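PDB 6VSU: arginase 1, mitochondrial from Arabidopsis thaliana, which hydrolyses L-arginine to urea and L-ornithine with the help of two manganese ions per subunit, and also splits agmatine into putrescine and urea. Local coordinates for residues S141-V146 and D289-N294; K28-L33 and T94-V99. All blocks are in the same frame, centred on the assembly; numbering follows the deposited sequence.

How the interactions relate
Both interactions lay a helix against the same parallel sheet, yet their chemistry follows their place in it. Interaction 1 is core: residues 141-146 meet 289-294 in the middle of the chain, where a buried hydroxyl-carboxylate bond and a small hydrocarbon contact lie close to the manganese site. Interaction 2 is more peripheral, its centre about 17 Å from that of the chain; there a lysine of 28-33 lies along strand residues 94-96 by its methylenes and sends its charge to a neighbouring subunit. The two centres are about 19 Å apart and the contacts do not touch. They share the sheet but not a strand: 285-291 is internal, 93-98 outermost within the chain.

Interaction 1: residues S141-V146 and D289-N294; sequences SISYPV and DVVEFN. With NA (sodium ion), chain B.
S143 and D289 supply the polar half of this contact, and I142 with V291 the apolar half. The hydroxyl OG of S143 donates to OD2 of D289 at 2.6 Å, arriving from above the carboxylate plane, 36° out of it. D289 reaches the serine because its CG sits between the backbone N and the carbonyl carbon (chi1 64°). The same OD2 is also hydrogen-bonded to the hydroxyl of Y245, while OD1 is bonded to that of S247, so three hydroxyls hold this buried carboxylate and probably help it keep a negative charge away from water. Beside this grip, I142 and V291 pass alongside each other in opposite senses, CD1 of the isoleucine lying 3.9 Å from CG1 of the valine. The fit loosens further along the helix: CG1 of V146, though its side chain is directed at the strand, comes no nearer than 5.1 Å to OD2 of D289.

Past the end of the strand E292 no longer packs on 141-146 but serves a metal: it bends at chi2 (-74°) and gives OE1 to the sodium ion, whose other ligands are S262, the carbonyl of L58 and a water. OE2 of E292 is instead hydrogen-bonded to H180 and the backbone N of H140. The side chain of V291 comes within about 5 Å of a manganese ion and touches D249, a ligand of both manganese ions, and H140.

In the fold, strand 285-291 runs between 131-136 and 244-249, with D289 and V290 bonded through their backbones to these two neighbours. S141 and P145 pack on M115 of helix 111-126, and V290 turns its side chain the other way, onto V312 and L315 of helix 303-319.

Interaction 2: residues K28-L33 and T94-V99; sequences KLKGEL and TDVGDV
K30 lies lengthwise over T94 and D95, meeting them with its methylenes rather than its charge. Its side chain and that of T94 slide past one another in opposite directions, CB of the lysine standing 3.9 Å from OG1 of the threonine. A bend at chi2 (-35°) and an extended chain beyond it carry CE of K30 to 3.4 Å from the backbone O of D95, while CG of K30 stays 4.3 Å from CG1 of V96. The amine NZ goes on to a salt bridge with D106 of a second subunit, and OG1 of T94 is hydrogen-bonded to S45 on the adjoining strand. Cutting K30 back to an alanine is likely to uncover the D95 carbonyl and the flank of T94 CB, and to leave that D106 without its lysine. The D95 side chain turns from the helix: its OD1 accepts from the backbone N of G97 at 2.9 Å, closing an Asx turn, and OD2 forms a salt bridge with R69. Segment 28-33 of helix 7-37 and strand 94-98 run antiparallel (176°), their axes 8.6 Å apart, the helix covering the strand outermost within the chain in the eight-stranded parallel sheet, order 2-1-3-8-7-4-5-6, that defines the arginase fold.

Interaction 1: residues S141-V146 and D289-N294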
loop_
_atom_site.group_PDB
_atom_site.type_symbol
_atom_site.label_atom_id
_atom_site.label_comp_id
_atom_site.label_asym_id
_atom_site.label_seq_id
_atom_site.Cartn_x
_atom_site.Cartn_y
_atom_site.Cartn_z
ATOM N N SER E 141 -14.046 -24.688 -4.790
ATOM C CA SER E 141 -15.270 -25.520 -4.809
ATOM C C SER E 141 -15.638 -25.858 -6.248
ATOM O O SER E 141 -16.270 -26.923 -6.475
ATOM C CB SER E 141 -16.420 -24.928 -4.062
ATOM O OG SER E 141 -16.883 -23.764 -4.678
ATOM N N ILE E 142 -15.260 -25.012 -7.182
ATOM C CA ILE E 142 -15.754 -25.141 -8.568
ATOM C C ILE E 142 -15.074 -26.333 -9.271
ATOM O O ILE E 142 -15.634 -26.843 -10.259
ATOM C CB ILE E 142 -15.536 -23.823 -9.292
ATOM C CG1 ILE E 142 -14.071 -23.652 -9.656
ATOM C CG2 ILE E 142 -16.121 -22.676 -8.453
ATOM C CD1 ILE E 142 -13.795 -22.425 -10.416
ATOM N N SER E 143 -13.926 -26.777 -8.776
ATOM C CA SER E 143 -13.207 -27.898 -9.380
ATOM C C SER E 143 -14.099 -29.135 -9.415
ATOM O O SER E 143 -14.024 -29.876 -10.389
ATOM C CB SER E 143 -11.943 -28.124 -8.648
ATOM O OG SER E 143 -10.995 -27.130 -9.005
ATOM N N TYR E 144 -14.962 -29.333 -8.427
ATOM C CA TYR E 144 -15.841 -30.526 -8.367
ATOM C C TYR E 144 -16.768 -30.515 -9.575
ATOM O O TYR E 144 -16.739 -31.452 -10.370
ATOM C CB TYR E 144 -16.590 -30.645 -7.037
ATOM C CG TYR E 144 -17.749 -31.617 -7.002
ATOM C CD1 TYR E 144 -17.722 -32.820 -7.686
ATOM C CD2 TYR E 144 -18.873 -31.366 -6.228
ATOM C CE1 TYR E 144 -18.747 -33.768 -7.585
ATOM C CE2 TYR E 144 -19.924 -32.281 -6.148
ATOM C CZ TYR E 144 -19.872 -33.489 -6.836
ATOM O OH TYR E 144 -20.907 -34.383 -6.757
ATOM N N PRO E 145 -17.653 -29.520 -9.753
ATOM C CA PRO E 145 -18.606 -29.575 -10.862
ATOM C C PRO E 145 -17.947 -29.534 -12.228
ATOM O O PRO E 145 -18.527 -30.018 -13.192
ATOM C CB PRO E 145 -19.520 -28.352 -10.677
ATOM C CG PRO E 145 -18.744 -27.442 -9.741
ATOM C CD PRO E 145 -17.972 -28.410 -8.835
ATOM N N VAL E 146 -16.781 -28.942 -12.298
ATOM C CA VAL E 146 -16.040 -28.833 -13.588
ATOM C C VAL E 146 -15.521 -30.242 -13.914
ATOM O O VAL E 146 -15.686 -30.672 -15.070
ATOM C CB VAL E 146 -14.909 -27.797 -13.499
ATOM C CG1 VAL E 146 -14.042 -27.849 -14.727
ATOM C CG2 VAL E 146 -15.410 -26.370 -13.329
ATOM N N ASP E 289 -8.093 -25.709 -14.479
ATOM C CA ASP E 289 -8.627 -24.528 -13.780
ATOM C C ASP E 289 -7.469 -23.764 -13.141
ATOM O O ASP E 289 -6.411 -24.367 -12.828
ATOM C CB ASP E 289 -9.793 -24.893 -12.866
ATOM C CG ASP E 289 -9.467 -25.811 -11.719
ATOM O OD1 ASP E 289 -8.529 -25.494 -10.961
ATOM O OD2 ASP E 289 -10.265 -26.806 -11.519
ATOM N N VAL E 290 -7.701 -22.478 -12.926
ATOM C CA VAL E 290 -6.826 -21.610 -12.088
ATOM C C VAL E 290 -7.699 -20.896 -11.075
ATOM O O VAL E 290 -8.554 -20.096 -11.496
ATOM C CB VAL E 290 -6.029 -20.625 -12.939
ATOM C CG1 VAL E 290 -5.197 -19.719 -12.043
ATOM C CG2 VAL E 290 -5.152 -21.389 -13.902
ATOM N N VAL E 291 -7.528 -21.219 -9.796
ATOM C CA VAL E 291 -8.503 -20.846 -8.736
ATOM C C VAL E 291 -7.740 -20.165 -7.590
ATOM O O VAL E 291 -6.497 -20.257 -7.518
ATOM C CB VAL E 291 -9.245 -22.085 -8.219
ATOM C CG1 VAL E 291 -10.021 -22.789 -9.314
ATOM C CG2 VAL E 291 -8.322 -23.098 -7.568
ATOM N N GLU E 292 -8.514 -19.506 -6.737
ATOM C CA GLU E 292 -8.112 -18.970 -5.414
ATOM C C GLU E 292 -7.203 -17.747 -5.579
ATOM O O GLU E 292 -6.622 -17.320 -4.548
ATOM C CB GLU E 292 -7.497 -20.082 -4.573
ATOM C CG GLU E 292 -8.564 -21.109 -4.184
ATOM C CD GLU E 292 -9.557 -20.699 -3.112
ATOM O OE1 GLU E 292 -9.294 -19.625 -2.468
ATOM O OE2 GLU E 292 -10.557 -21.484 -2.849
ATOM N N PHE E 293 -7.107 -17.149 -6.773
ATOM C CA PHE E 293 -6.515 -15.798 -6.875
ATOM C C PHE E 293 -7.510 -14.842 -6.225
ATOM O O PHE E 293 -8.678 -14.896 -6.566
ATOM C CB PHE E 293 -6.242 -15.430 -8.319
ATOM C CG PHE E 293 -6.109 -13.957 -8.582
ATOM C CD1 PHE E 293 -5.382 -13.142 -7.717
ATOM C CD2 PHE E 293 -6.640 -13.400 -9.729
ATOM C CE1 PHE E 293 -5.284 -11.789 -7.962
ATOM C CE2 PHE E 293 -6.502 -12.044 -9.987
ATOM C CZ PHE E 293 -5.848 -11.241 -9.086
ATOM N N ASN E 294 -7.070 -14.142 -5.201
ATOM C CA ASN E 294 -7.876 -13.201 -4.398
ATOM C C ASN E 294 -7.381 -11.779 -4.678
ATOM O O ASN E 294 -6.450 -11.349 -4.013
ATOM C CB ASN E 294 -7.800 -13.491 -2.900
ATOM C CG ASN E 294 -8.754 -12.629 -2.130
ATOM O OD1 ASN E 294 -9.165 -11.562 -2.612
ATOM N ND2 ASN E 294 -9.131 -13.115 -0.967
HETATM NA NA NA B . -10.745 -18.134 -0.670
HETATM O O HOH W 1 -10.938 -18.447 2.154
#

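Interaction 2: residues K28-L33 and T94-V99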
loop_
_atom_site.group_PDB
_atom_site.type_symbol
_atom_site.label_atom_id
_atom_site.label_comp_id
_atom_site.label_asym_id
_atom_site.label_seq_id
_atom_site.Cartn_x
_atom_site.Cartn_y
_atom_site.Cartn_z
ATOM N N LYS E 28 -20.908 -20.904 -29.191
ATOM C CA LYS E 28 -21.182 -21.247 -30.607
ATOM C C LYS E 28 -20.349 -20.340 -31.536
ATOM O O LYS E 28 -19.752 -20.850 -32.459
ATOM C CB LYS E 28 -22.677 -21.157 -30.903
ATOM C CG LYS E 28 -23.025 -21.292 -32.386
ATOM C CD LYS E 28 -24.410 -21.837 -32.648
ATOM C CE LYS E 28 -25.120 -21.265 -33.852
ATOM N NZ LYS E 28 -24.274 -21.157 -35.061
ATOM N N LEU E 29 -20.278 -19.039 -31.283
ATOM C CA LEU E 29 -19.448 -18.094 -32.089
ATOM C C LEU E 29 -17.964 -18.472 -31.997
ATOM O O LEU E 29 -17.253 -18.334 -33.008
ATOM C CB LEU E 29 -19.671 -16.671 -31.568
ATOM C CG LEU E 29 -21.103 -16.151 -31.678
ATOM C CD1 LEU E 29 -21.149 -14.659 -31.434
ATOM C CD2 LEU E 29 -21.666 -16.447 -33.050
ATOM N N LYS E 30 -17.498 -18.903 -30.810
ATOM C CA LYS E 30 -16.067 -19.192 -30.605
ATOM C C LYS E 30 -15.725 -20.478 -31.359
ATOM O O LYS E 30 -14.681 -20.459 -32.050
ATOM C CB LYS E 30 -15.717 -19.193 -29.126
ATOM C CG LYS E 30 -15.810 -17.854 -28.402
ATOM C CD LYS E 30 -15.428 -16.636 -29.175
ATOM C CE LYS E 30 -15.666 -15.403 -28.330
ATOM N NZ LYS E 30 -15.020 -14.211 -28.909
ATOM N N GLY E 31 -16.602 -21.499 -31.312
ATOM C CA GLY E 31 -16.393 -22.758 -32.023
ATOM C C GLY E 31 -16.362 -22.507 -33.513
ATOM O O GLY E 31 -15.523 -23.085 -34.173
ATOM N N GLU E 32 -17.287 -21.706 -34.038
ATOM C CA GLU E 32 -17.371 -21.382 -35.480
ATOM C C GLU E 32 -16.119 -20.628 -35.902
ATOM O O GLU E 32 -15.519 -20.999 -36.920
ATOM C CB GLU E 32 -18.641 -20.599 -35.799
ATOM C CG GLU E 32 -19.879 -21.434 -35.596
ATOM C CD GLU E 32 -21.147 -20.646 -35.844
ATOM O OE1 GLU E 32 -22.200 -21.277 -35.944
ATOM O OE2 GLU E 32 -21.052 -19.375 -35.926
ATOM N N LEU E 33 -15.675 -19.656 -35.133
ATOM C CA LEU E 33 -14.410 -18.970 -35.481
ATOM C C LEU E 33 -13.256 -19.975 -35.556
ATOM O O LEU E 33 -12.512 -19.994 -36.556
ATOM C CB LEU E 33 -14.154 -17.881 -34.452
ATOM C CG LEU E 33 -12.835 -17.114 -34.558
ATOM C CD1 LEU E 33 -12.613 -16.522 -35.951
ATOM C CD2 LEU E 33 -12.852 -15.984 -33.514
ATOM N N THR E 94 -9.577 -18.804 -27.005
ATOM C CA THR E 94 -10.812 -17.976 -27.045
ATOM C C THR E 94 -11.343 -17.869 -25.616
ATOM O O THR E 94 -10.788 -18.498 -24.754
ATOM C CB THR E 94 -11.889 -18.540 -27.992
ATOM O OG1 THR E 94 -12.151 -19.888 -27.634
ATOM C CG2 THR E 94 -11.474 -18.441 -29.431
ATOM N N ASP E 95 -12.460 -17.210 -25.448
ATOM C CA ASP E 95 -12.999 -16.828 -24.114
ATOM C C ASP E 95 -14.520 -16.755 -24.266
ATOM O O ASP E 95 -14.980 -15.930 -25.067
ATOM C CB ASP E 95 -12.415 -15.484 -23.695
ATOM C CG ASP E 95 -12.809 -15.033 -22.299
ATOM O OD1 ASP E 95 -13.584 -15.728 -21.577
ATOM O OD2 ASP E 95 -12.278 -13.995 -21.920
ATOM N N VAL E 96 -15.238 -17.609 -23.560
ATOM C CA VAL E 96 -16.731 -17.590 -23.571
ATOM C C VAL E 96 -17.259 -16.803 -22.374
ATOM O O VAL E 96 -18.431 -16.818 -22.169
ATOM C CB VAL E 96 -17.343 -19.001 -23.630
ATOM C CG1 VAL E 96 -16.732 -19.845 -24.735
ATOM C CG2 VAL E 96 -17.164 -19.709 -22.323
ATOM N N GLY E 97 -16.429 -16.080 -21.643
ATOM C CA GLY E 97 -16.895 -15.196 -20.567
ATOM C C GLY E 97 -17.214 -15.928 -19.272
ATOM O O GLY E 97 -16.747 -17.054 -19.036
ATOM N N ASP E 98 -18.012 -15.278 -18.455
ATOM C CA ASP E 98 -18.306 -15.726 -17.071
ATOM C C ASP E 98 -19.720 -16.312 -16.979
ATOM O O ASP E 98 -20.662 -15.793 -17.598
ATOM C CB ASP E 98 -18.206 -14.534 -16.111
ATOM C CG ASP E 98 -16.765 -14.113 -15.902
ATOM O OD1 ASP E 98 -15.854 -14.899 -16.347
ATOM O OD2 ASP E 98 -16.560 -12.984 -15.342
ATOM N N VAL E 99 -19.844 -17.326 -16.170
ATOM C CA VAL E 99 -21.139 -17.821 -15.641
ATOM C C VAL E 99 -21.648 -16.714 -14.736
ATOM O O VAL E 99 -20.908 -16.185 -13.920
ATOM C CB VAL E 99 -20.936 -19.150 -14.892
ATOM C CG1 VAL E 99 -22.196 -19.676 -14.276
ATOM C CG2 VAL E 99 -20.308 -20.189 -15.779
#